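NADH dehydrogenase (Methanothermobacter marburgensis, PDB 4R81) binds flavin mononucleotide in a flavodoxin-like fold and probably passes electrons from NADH or NADPH to quinones. Local coordinates at residues 28-32 / 33-37; 40-43 / 44-47. One frame throughout, in Å; residues are numbered along the deposited sequence. Where two conformers were deposited one is given.

Contact 1 of 2, residues 28-32 / 33-37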
loop_
_atom_site.group_PDB
_atom_site.type_symbol
_atom_site.label_atom_id
_atom_site.label_comp_id
_atom_site.label_asym_id
_atom_site.label_seq_id
_atom_site.Cartn_x
_atom_site.Cartn_y
_atom_site.Cartn_z
ATOM N N GLU A 28 -25.184 9.899 2.842
ATOM C CA GLU A 28 -26.495 10.094 3.457
ATOM C C GLU A 28 -26.353 10.752 4.825
ATOM O O GLU A 28 -27.090 11.686 5.151
ATOM C CB GLU A 28 -27.245 8.758 3.573
ATOM C CG GLU A 28 -28.684 8.876 4.060
ATOM C CD GLU A 28 -29.413 7.538 4.080
ATOM O OE1 GLU A 28 -28.816 6.517 3.659
ATOM O OE2 GLU A 28 -30.587 7.510 4.520
ATOM N N GLY A 29 -25.407 10.264 5.625
ATOM C CA GLY A 29 -25.133 10.868 6.918
ATOM C C GLY A 29 -24.648 12.304 6.800
ATOM O O GLY A 29 -25.090 13.174 7.555
ATOM N N LEU A 30 -23.723 12.556 5.873
ATOM C CA LEU A 30 -23.244 13.915 5.635
ATOM C C LEU A 30 -24.409 14.853 5.316
ATOM O O LEU A 30 -24.528 15.938 5.897
ATOM C CB LEU A 30 -22.242 13.943 4.480
ATOM C CG LEU A 30 -20.855 13.366 4.745
ATOM C CD1 LEU A 30 -20.003 13.503 3.483
ATOM C CD2 LEU A 30 -20.177 14.049 5.941
ATOM N N SER A 31 -25.282 14.434 4.409
ATOM C CA SER A 31 -26.408 15.281 4.023
ATOM C C SER A 31 -27.373 15.486 5.187
ATOM O O SER A 31 -27.896 16.585 5.368
ATOM C CB SER A 31 -27.138 14.696 2.817
ATOM O OG SER A 31 -26.285 14.683 1.687
ATOM N N GLU A 32 -27.602 14.429 5.970
ATOM C CA GLU A 32 -28.449 14.510 7.164
ATOM C C GLU A 32 -27.970 15.626 8.086
ATOM O O GLU A 32 -28.773 16.361 8.660
ATOM C CB GLU A 32 -28.433 13.180 7.938
ATOM C CG GLU A 32 -29.398 12.112 7.421
ATOM C CD GLU A 32 -29.185 10.737 8.058
ATOM O OE1 GLU A 32 -28.238 10.568 8.862
ATOM O OE2 GLU A 32 -29.972 9.813 7.746
ATOM N N ALA A 33 -26.652 15.745 8.213
ATOM C CA ALA A 33 -26.034 16.684 9.144
ATOM C C ALA A 33 -25.784 18.060 8.535
ATOM O O ALA A 33 -25.253 18.944 9.201
ATOM C CB ALA A 33 -24.732 16.107 9.692
ATOM N N GLY A 34 -26.162 18.244 7.274
ATOM C CA GLY A 34 -26.005 19.539 6.635
ATOM C C GLY A 34 -24.651 19.769 5.989
ATOM O O GLY A 34 -24.349 20.879 5.541
ATOM N N HIS A 35 -23.838 18.720 5.929
ATOM C CA HIS A 35 -22.520 18.812 5.319
ATOM C C HIS A 35 -22.608 18.680 3.804
ATOM O O HIS A 35 -23.620 18.215 3.269
ATOM C CB HIS A 35 -21.600 17.744 5.907
ATOM C CG HIS A 35 -21.445 17.851 7.391
ATOM N ND1 HIS A 35 -21.186 19.046 8.024
ATOM C CD2 HIS A 35 -21.514 16.914 8.367
ATOM C CE1 HIS A 35 -21.102 18.844 9.328
ATOM N NE2 HIS A 35 -21.296 17.559 9.561
ATOM N N THR A 36 -21.556 19.108 3.109
ATOM C CA THR A 36 -21.490 18.956 1.653
ATOM C C THR A 36 -20.300 18.090 1.267
ATOM O O THR A 36 -19.430 17.818 2.091
ATOM C CB THR A 36 -21.401 20.311 0.919
ATOM O OG1 THR A 36 -20.190 20.979 1.289
ATOM C CG2 THR A 36 -22.592 21.187 1.260
ATOM N N TYR A 37 -20.240 17.665 0.012
ATOM C CA TYR A 37 -19.144 16.788 -0.391
ATOM C C TYR A 37 -18.882 16.754 -1.899
ATOM O O TYR A 37 -19.723 17.151 -2.713
ATOM C CB TYR A 37 -19.367 15.361 0.144
ATOM C CG TYR A 37 -20.607 14.720 -0.427
ATOM C CD1 TYR A 37 -20.550 13.984 -1.609
ATOM C CD2 TYR A 37 -21.838 14.884 0.191
ATOM C CE1 TYR A 37 -21.685 13.419 -2.149
ATOM C CE2 TYR A 37 -22.980 14.324 -0.340
ATOM C CZ TYR A 37 -22.898 13.595 -1.509
ATOM O OH TYR A 37 -24.035 13.040 -2.033
HETATM O O HOH W 1 -26.340 13.553 -0.898
#
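Leu-30 and His-35 meet where helix 18-32 ends and the chain turns back toward strand 36-41. The Leu-30 side chain crosses that of His-35 at about a right angle, CD2 lying 4.0 Å from His-35 CB, while its other methyl, CD1, rests 3.9 Å from Tyr-37 CB. Beside it Ser-31 OG comes to the edge of the Tyr-37 ring, in its plane. One water joins the two hydroxyls, 2.8 Å from Ser-31 OG and 2.6 Å from Tyr-37 OH; the first torsion of Tyr-37 (chi1 63°) sets CG between its backbone N and carbonyl carbon and turns the ring back to Leu-30 CD1 and Ser-31 OG. A Schellman motif holds this geometry: Gly-34, at positive phi, leaves the helix, and His-35 N donates to Leu-30 O at 2.9 Å. Gly-34 N reaches Ser-31 O from above the carbonyl plane, and Ala-33 N bonds to Gly-29 O. Further out, His-35 ND1 pairs with Met-4 N, and Leu-30 packs on Val-6 and Ile-8 of strand 5-10. The turn's own N-H groups thus serve the carbonyls of Gly-29, Leu-30 and Ser-31, and the Ser-31 hydroxyl, also bonded to Thr-27 O, holds the water beside the Leu-30 to Tyr-37 apolar contact.

Contact 2 of 2, residues 40-43 / 44-47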
loop_
_atom_site.group_PDB
_atom_site.type_symbol
_atom_site.label_atom_id
_atom_site.label_comp_id
_atom_site.label_asym_id
_atom_site.label_seq_id
_atom_site.Cartn_x
_atom_site.Cartn_y
_atom_site.Cartn_z
ATOM N N GLY A 40 -14.171 11.913 -5.315
ATOM C CA GLY A 40 -13.139 11.575 -6.273
ATOM C C GLY A 40 -13.102 10.067 -6.438
ATOM O O GLY A 40 -12.497 9.361 -5.634
ATOM N N ASP A 41 -13.794 9.577 -7.462
ATOM C CA ASP A 41 -13.871 8.145 -7.765
ATOM C C ASP A 41 -12.657 7.843 -8.635
ATOM O O ASP A 41 -12.692 8.018 -9.860
ATOM C CB ASP A 41 -15.188 7.842 -8.504
ATOM C CG ASP A 41 -15.426 6.346 -8.736
ATOM O OD1 ASP A 41 -14.454 5.587 -8.911
ATOM O OD2 ASP A 41 -16.608 5.929 -8.769
ATOM N N LEU A 42 -11.574 7.415 -7.991
ATOM C CA LEU A 42 -10.281 7.329 -8.653
ATOM C C LEU A 42 -10.275 6.419 -9.876
ATOM O O LEU A 42 -9.609 6.718 -10.862
ATOM C CB LEU A 42 -9.193 6.895 -7.663
ATOM C CG LEU A 42 -8.929 7.857 -6.497
ATOM C CD1 LEU A 42 -7.826 7.325 -5.600
ATOM C CD2 LEU A 42 -8.561 9.246 -7.016
ATOM N N TYR A 43 -11.019 5.316 -9.823
ATOM C CA TYR A 43 -11.105 4.428 -10.983
ATOM C C TYR A 43 -11.859 5.082 -12.137
ATOM O O TYR A 43 -11.412 5.019 -13.288
ATOM C CB TYR A 43 -11.752 3.093 -10.616
ATOM C CG TYR A 43 -10.784 2.015 -10.175
ATOM C CD1 TYR A 43 -10.264 1.101 -11.091
ATOM C CD2 TYR A 43 -10.407 1.897 -8.845
ATOM C CE1 TYR A 43 -9.388 0.107 -10.692
ATOM C CE2 TYR A 43 -9.531 0.904 -8.435
ATOM C CZ TYR A 43 -9.037 0.005 -9.365
ATOM O OH TYR A 43 -8.176 -0.989 -8.971
ATOM N N ARG A 44 -12.987 5.722 -11.830
ATOM C CA ARG A 44 -13.768 6.450 -12.834
ATOM C C ARG A 44 -12.956 7.560 -13.471
ATOM O O ARG A 44 -13.124 7.871 -14.640
ATOM C CB ARG A 44 -15.016 7.086 -12.218
ATOM C CG ARG A 44 -16.217 6.178 -12.128
ATOM C CD ARG A 44 -17.510 6.985 -12.184
ATOM N NE ARG A 44 -18.029 7.079 -13.547
ATOM C CZ ARG A 44 -18.066 8.189 -14.280
ATOM N NH1 ARG A 44 -17.625 9.346 -13.791
ATOM N NH2 ARG A 44 -18.554 8.140 -15.511
ATOM N N MET A 45 -12.092 8.169 -12.674
ATOM C CA MET A 45 -11.276 9.288 -13.123
ATOM C C MET A 45 -10.123 8.857 -14.007
ATOM O O MET A 45 -9.422 9.707 -14.553
ATOM C CB MET A 45 -10.700 10.030 -11.916
ATOM C CG MET A 45 -11.748 10.756 -11.081
ATOM S SD MET A 45 -11.110 11.281 -9.475
ATOM C CE MET A 45 -9.614 12.120 -9.981
ATOM N N ASN A 46 -9.919 7.548 -14.139
ATOM C CA ASN A 46 -8.718 7.017 -14.792
ATOM C C ASN A 46 -7.445 7.592 -14.161
ATOM O O ASN A 46 -6.464 7.886 -14.847
ATOM C CB ASN A 46 -8.752 7.280 -16.304
ATOM C CG ASN A 46 -9.959 6.655 -16.975
ATOM O OD1 ASN A 46 -10.869 7.354 -17.430
ATOM N ND2 ASN A 46 -9.973 5.328 -17.041
ATOM N N PHE A 47 -7.468 7.742 -12.842
ATOM C CA PHE A 47 -6.371 8.387 -12.136
ATOM C C PHE A 47 -5.084 7.593 -12.256
ATOM O O PHE A 47 -5.047 6.401 -11.944
ATOM C CB PHE A 47 -6.718 8.596 -10.666
ATOM C CG PHE A 47 -5.681 9.375 -9.910
ATOM C CD1 PHE A 47 -5.625 10.758 -10.015
ATOM C CD2 PHE A 47 -4.754 8.728 -9.103
ATOM C CE1 PHE A 47 -4.668 11.484 -9.320
ATOM C CE2 PHE A 47 -3.797 9.447 -8.407
ATOM C CZ PHE A 47 -3.752 10.825 -8.518
#
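Gly-40 CA lies 3.8 Å from Met-45 SD at the C-terminal end of strand 36-41, where the chain of this flavodoxin-like fold leaves the parallel sheet through a type I beta turn from Tyr-43 to Asn-46. Asp-41 follows and holds the turn twice. Its carbonyl O accepts Met-45 N at 2.9 Å, almost in line with the C=O bond, and its carboxylate OD1 receives Arg-44 N in a long but straight bond of 3.3 Å (169°), although Arg-44 N sits well out of the carboxylate plane. CG of Asp-41 stands anti to the backbone N (chi1 -174°), which carries the carboxylate obliquely across the aliphatic part of Arg-44, OD2 lying 3.4 Å from Arg-44 CG. In the conformer given, Arg-44 NE is 5.1 Å from Asp-41 OD2, so no ion pair forms there; the salt bridge of OD2 is to Arg-20. Leu-42 CD2 touches both Met-45 SD and Phe-47 CG, each at 4.1 Å; the Leu-42 and Phe-47 side chains run next to each other in one direction, against helix 98-107. Tyr-43 closes the turn by accepting Asn-46 N at its carbonyl O. Its ring forms a cation-pi contact with Lys-99, its side chain comes within about 5 Å of that of the FMN-binding His-12, and its OH makes a weak hydrogen bond to Leu-51 O of the second subunit. Past the turn, Phe-47 N donates to Leu-42 O at 3.1 Å, with an N-H...O angle of 167°.

Contacts 1 and 2 come in series along the chain and lie at the two ends of strand 36-41, their centres about 22 Å apart. Contact 1 is the entry, bringing helix 18-32 into the strand and completing the beta-alpha-beta unit that starts with strand 5-10; contact 2 is the exit, into the loop before helix 53-61. The strand between them is an outermost strand of the five-stranded parallel sheet within this chain and pairs with strand 5-10. This edge strand is thus tied to helix 18-32 at one end, away from the annotated sites, while its other end opens into the loop on the FMN and subunit-interface side, where the Tyr-43 side chain is about 9 Å from a bound FMN.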